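Local coordinates for glycerate dehydrogenase related protein (Thermoplasma acidophilum, PDB 3GVX) that probably binds NAD(P) and reduces 2-oxoacids such as glyoxylate or hydroxypyruvate, as a member of the D-isomer specific 2-hydroxyacid dehydrogenase family, at residues Asn192-Leu195 against Leu196-Arg200; Ile163-Ser166 against Pro167-Phe171. One frame throughout, in Å; residues are numbered along the deposited sequence.

Contact 1: residues Asn192-Leu195 against Leu196-Arg200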
loop_
_atom_site.group_PDB
_atom_site.type_symbol
_atom_site.label_atom_id
_atom_site.label_comp_id
_atom_site.label_asym_id
_atom_site.label_seq_id
_atom_site.Cartn_x
_atom_site.Cartn_y
_atom_site.Cartn_z
ATOM N N ASN B 192 -23.236 11.983 8.747
ATOM C CA ASN B 192 -24.419 11.575 9.493
ATOM C C ASN B 192 -25.348 10.584 8.799
ATOM O O ASN B 192 -25.181 10.272 7.621
ATOM C CB ASN B 192 -25.215 12.810 9.945
ATOM C CG ASN B 192 -25.715 13.643 8.791
ATOM O OD1 ASN B 192 -25.852 13.159 7.666
ATOM N ND2 ASN B 192 -26.003 14.912 9.064
ATOM N N SER B 193 -26.309 10.076 9.570
ATOM C CA SER B 193 -27.304 9.131 9.083
ATOM C C SER B 193 -27.673 9.470 7.662
ATOM O O SER B 193 -27.712 8.608 6.790
ATOM C CB SER B 193 -28.580 9.193 9.936
ATOM O OG SER B 193 -28.412 8.623 11.220
ATOM N N ARG B 194 -27.937 10.747 7.430
ATOM C CA ARG B 194 -28.334 11.180 6.106
ATOM C C ARG B 194 -27.263 10.998 5.041
ATOM O O ARG B 194 -27.570 10.599 3.920
ATOM C CB ARG B 194 -28.792 12.633 6.119
ATOM C CG ARG B 194 -29.686 12.917 4.945
ATOM C CD ARG B 194 -29.450 14.280 4.336
ATOM N NE ARG B 194 -28.063 14.495 3.916
ATOM C CZ ARG B 194 -27.400 13.758 3.021
ATOM N NH1 ARG B 194 -27.986 12.719 2.428
ATOM N NH2 ARG B 194 -26.153 14.083 2.689
ATOM N N LEU B 195 -26.014 11.308 5.376
ATOM C CA LEU B 195 -24.925 11.140 4.413
ATOM C C LEU B 195 -24.613 9.652 4.192
ATOM O O LEU B 195 -24.442 9.214 3.057
ATOM C CB LEU B 195 -23.668 11.883 4.882
ATOM C CG LEU B 195 -22.366 11.607 4.121
ATOM C CD1 LEU B 195 -22.512 11.957 2.637
ATOM C CD2 LEU B 195 -21.247 12.389 4.806
ATOM N N LEU B 196 -24.573 8.886 5.281
ATOM C CA LEU B 196 -24.290 7.450 5.226
ATOM C C LEU B 196 -25.233 6.648 4.343
ATOM O O LEU B 196 -24.825 5.660 3.734
ATOM C CB LEU B 196 -24.299 6.847 6.628
ATOM C CG LEU B 196 -23.255 7.449 7.556
ATOM C CD1 LEU B 196 -23.360 6.795 8.932
ATOM C CD2 LEU B 196 -21.870 7.277 6.933
ATOM N N ALA B 197 -26.490 7.073 4.279
ATOM C CA ALA B 197 -27.484 6.392 3.468
ATOM C C ALA B 197 -27.043 6.304 2.013
ATOM O O ALA B 197 -27.610 5.547 1.242
ATOM C CB ALA B 197 -28.841 7.106 3.576
ATOM N N ASN B 198 -26.021 7.062 1.629
ATOM C CA ASN B 198 -25.541 7.016 0.250
ATOM C C ASN B 198 -24.552 5.873 0.015
ATOM O O ASN B 198 -24.219 5.566 -1.123
ATOM C CB ASN B 198 -24.857 8.335 -0.125
ATOM C CG ASN B 198 -25.818 9.502 -0.169
ATOM O OD1 ASN B 198 -26.407 9.801 -1.214
ATOM N ND2 ASN B 198 -25.988 10.169 0.969
ATOM N N ALA B 199 -24.099 5.239 1.091
ATOM C CA ALA B 199 -23.103 4.175 0.981
ATOM C C ALA B 199 -23.442 3.012 0.069
ATOM O O ALA B 199 -24.492 2.371 0.181
ATOM C CB ALA B 199 -22.732 3.647 2.365
ATOM N N ARG B 200 -22.543 2.769 -0.872
ATOM C CA ARG B 200 -22.683 1.650 -1.786
ATOM C C ARG B 200 -22.566 0.440 -0.919
ATOM O O ARG B 200 -22.087 0.516 0.206
ATOM C CB ARG B 200 -21.518 1.566 -2.754
ATOM C CG ARG B 200 -21.421 2.680 -3.679
ATOM C CD ARG B 200 -20.375 2.389 -4.682
ATOM N NE ARG B 200 -20.577 3.278 -5.803
ATOM C CZ ARG B 200 -19.866 3.260 -6.915
ATOM N NH1 ARG B 200 -18.882 2.383 -7.059
ATOM N NH2 ARG B 200 -20.150 4.115 -7.883
#

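Contact 2: residues Ile163-Ser166 against Pro167-Phe171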
loop_
_atom_site.group_PDB
_atom_site.type_symbol
_atom_site.label_atom_id
_atom_site.label_comp_id
_atom_site.label_asym_id
_atom_site.label_seq_id
_atom_site.Cartn_x
_atom_site.Cartn_y
_atom_site.Cartn_z
ATOM N N ILE B 163 -14.100 15.100 -9.518
ATOM C CA ILE B 163 -14.354 16.082 -8.494
ATOM C C ILE B 163 -15.833 15.975 -8.234
ATOM O O ILE B 163 -16.641 16.087 -9.156
ATOM C CB ILE B 163 -14.042 17.482 -8.992
ATOM C CG1 ILE B 163 -12.602 17.524 -9.496
ATOM C CG2 ILE B 163 -14.311 18.493 -7.884
ATOM C CD1 ILE B 163 -12.213 18.812 -10.156
ATOM N N SER B 164 -16.201 15.723 -6.988
ATOM C CA SER B 164 -17.609 15.602 -6.690
ATOM C C SER B 164 -18.211 16.957 -6.328
ATOM O O SER B 164 -17.505 17.940 -6.095
ATOM C CB SER B 164 -17.844 14.566 -5.589
ATOM O OG SER B 164 -17.162 14.892 -4.404
ATOM N N GLU B 165 -19.533 16.979 -6.275
ATOM C CA GLU B 165 -20.288 18.187 -5.992
ATOM C C GLU B 165 -20.662 18.312 -4.550
ATOM O O GLU B 165 -20.891 19.406 -4.045
ATOM C CB GLU B 165 -21.545 18.151 -6.811
ATOM C CG GLU B 165 -21.298 17.640 -8.186
ATOM C CD GLU B 165 -22.495 17.865 -9.043
ATOM O OE1 GLU B 165 -23.618 17.650 -8.534
ATOM O OE2 GLU B 165 -22.321 18.262 -10.213
ATOM N N SER B 166 -20.738 17.179 -3.888
ATOM C CA SER B 166 -21.118 17.176 -2.510
ATOM C C SER B 166 -20.602 15.893 -1.916
ATOM O O SER B 166 -20.179 14.990 -2.634
ATOM C CB SER B 166 -22.641 17.229 -2.402
ATOM O OG SER B 166 -23.231 16.234 -3.215
ATOM N N PRO B 167 -20.601 15.808 -0.589
ATOM C CA PRO B 167 -20.134 14.610 0.097
ATOM C C PRO B 167 -21.054 13.431 -0.248
ATOM O O PRO B 167 -20.592 12.301 -0.399
ATOM C CB PRO B 167 -20.204 15.016 1.565
ATOM C CG PRO B 167 -19.928 16.486 1.512
ATOM C CD PRO B 167 -20.768 16.927 0.356
ATOM N N ALA B 168 -22.348 13.696 -0.394
ATOM C CA ALA B 168 -23.282 12.634 -0.741
ATOM C C ALA B 168 -22.942 12.118 -2.123
ATOM O O ALA B 168 -22.982 10.918 -2.372
ATOM C CB ALA B 168 -24.742 13.141 -0.693
ATOM N N ASP B 169 -22.595 13.027 -3.022
ATOM C CA ASP B 169 -22.223 12.637 -4.377
ATOM C C ASP B 169 -20.939 11.808 -4.358
ATOM O O ASP B 169 -20.777 10.890 -5.148
ATOM C CB ASP B 169 -22.054 13.880 -5.262
ATOM C CG ASP B 169 -21.503 13.554 -6.644
ATOM O OD1 ASP B 169 -21.994 12.598 -7.279
ATOM O OD2 ASP B 169 -20.582 14.254 -7.109
ATOM N N LEU B 170 -20.034 12.134 -3.442
ATOM C CA LEU B 170 -18.780 11.403 -3.301
ATOM C C LEU B 170 -19.063 9.975 -2.840
ATOM O O LEU B 170 -18.580 9.023 -3.429
ATOM C CB LEU B 170 -17.845 12.102 -2.304
ATOM C CG LEU B 170 -16.474 11.442 -2.097
ATOM C CD1 LEU B 170 -15.463 11.931 -3.144
ATOM C CD2 LEU B 170 -16.001 11.778 -0.690
ATOM N N PHE B 171 -19.854 9.831 -1.783
ATOM C CA PHE B 171 -20.213 8.505 -1.281
ATOM C C PHE B 171 -20.854 7.664 -2.371
ATOM O O PHE B 171 -20.631 6.462 -2.457
ATOM C CB PHE B 171 -21.178 8.603 -0.089
ATOM C CG PHE B 171 -20.493 8.807 1.230
ATOM C CD1 PHE B 171 -19.680 9.912 1.444
ATOM C CD2 PHE B 171 -20.617 7.871 2.248
ATOM C CE1 PHE B 171 -18.994 10.071 2.645
ATOM C CE2 PHE B 171 -19.933 8.027 3.457
ATOM C CZ PHE B 171 -19.120 9.129 3.649
#

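Contact 1: residues Asn192-Leu195 against Leu196-Arg200
The amide of Asn-198 folds back over the C-terminal end of the short helix 193-196 and lies against the carbonyl of Leu-195. Its ND2 donates to Leu-195 O at 2.8 Å, almost straight at 170°. The acceptor sits in the plane of the amide group, whereas the donor stands tilted from the plane of the carbonyl and well off its axis. CG is set beside the backbone N of Asn-198 (chi1 -67°), which turns the amide back toward the helix. The backbone N of Asn-198 also lies near the same oxygen, though its position is less certain. The other end of the amide, OD1, accepts from Arg-172, so both of its polar atoms are engaged and its rotation is fixed. Beside it, the bent side chain of Arg-194 brings NH1 to 3.6 Å from Asn-198 ND2. Both nitrogens are donors, so this is proximity without a hydrogen bond; the amide nitrogen comes to the edge of the guanidinium, the two planes 73° apart.

At the other end of the helix, OD1 of Asn-192 accepts from Leu-195 N at 2.9 Å, and Asn-192 O takes Leu-196 N at 2.8 Å. CG of Leu-196 packs 3.4 Å from Asn-192 O, and the Leu-196 side chain continues onto Met-219 and Phe-222 of helix 216-225. Ala-197 N reaches Ser-193 O in a longer bond of 3.2 Å. The chain then leaves through a type I beta turn, Leu-196 to Ala-199. Together these features make an Asn N-capped single-turn helix, ahead of strand 204-207 in the Rossmann-type, probably NAD-binding domain.

Contact 2: residues Ile163-Ser166 against Pro167-Phe171
Asp-169 OD2 accepts from Glu-165 N at 3.0 Å through its anti lone pair, with an angle of 163°, as the carboxylate reaches back past the start of helix 167-172. CG lies opposite the backbone N of its own residue (chi1 173°), an orientation that carries the carboxylate toward the incoming loop. OD1 has a weak bond to Gln-173, one turn further on.

Ser-166 is the N-cap residue: its OG accepts from Asp-169 N in a long bond of 3.3 Å, while Ser-166 O receives Leu-170 N at 3.0 Å in the first turn.

Around these bonds, CB of Ser-164 lies 3.1 Å from Asp-169 OD2, and CG of Glu-165 comes within 3.6 Å of Asp-169 OD2 as well. Ser-164 OG rests on Leu-170, equally near CB and CD1, and is also bonded to Ala-150 O. Leu-170 continues inward onto Ile-149 and Tyr-151 of strand 147-151. Pro-167 fills the first helical position, its CD tight against Ser-166 CB. The whole is a serine N-cap at a strand-to-helix connection of the Rossmann-type domain, following edge strand 162-163.

In the fold
Contact 1 takes in a whole short helix and its exit, contact 2 the start of the neighbouring helix in the putative NAD-binding domain; their centres are about 12 Å apart, and each mixes buried with exposed residues. Both begin with a polar N-cap, an asparagine in contact 1 and a serine in contact 2. Contact 1 adds a side-chain amide bonded to a carbonyl where its helix ends, whereas contact 2 uses a carboxylate to hold the loop entering its helix. Helix 167-172 packs against both helix 193-196 and the turn after it: Leu-195 CD1 lies 3.5 Å from Ala-168 N, and Asn-198 CB 3.7 Å from Phe-171 CB. Beyond that seam, contact 1 leans on helix 216-225, contact 2 on strand 147-151.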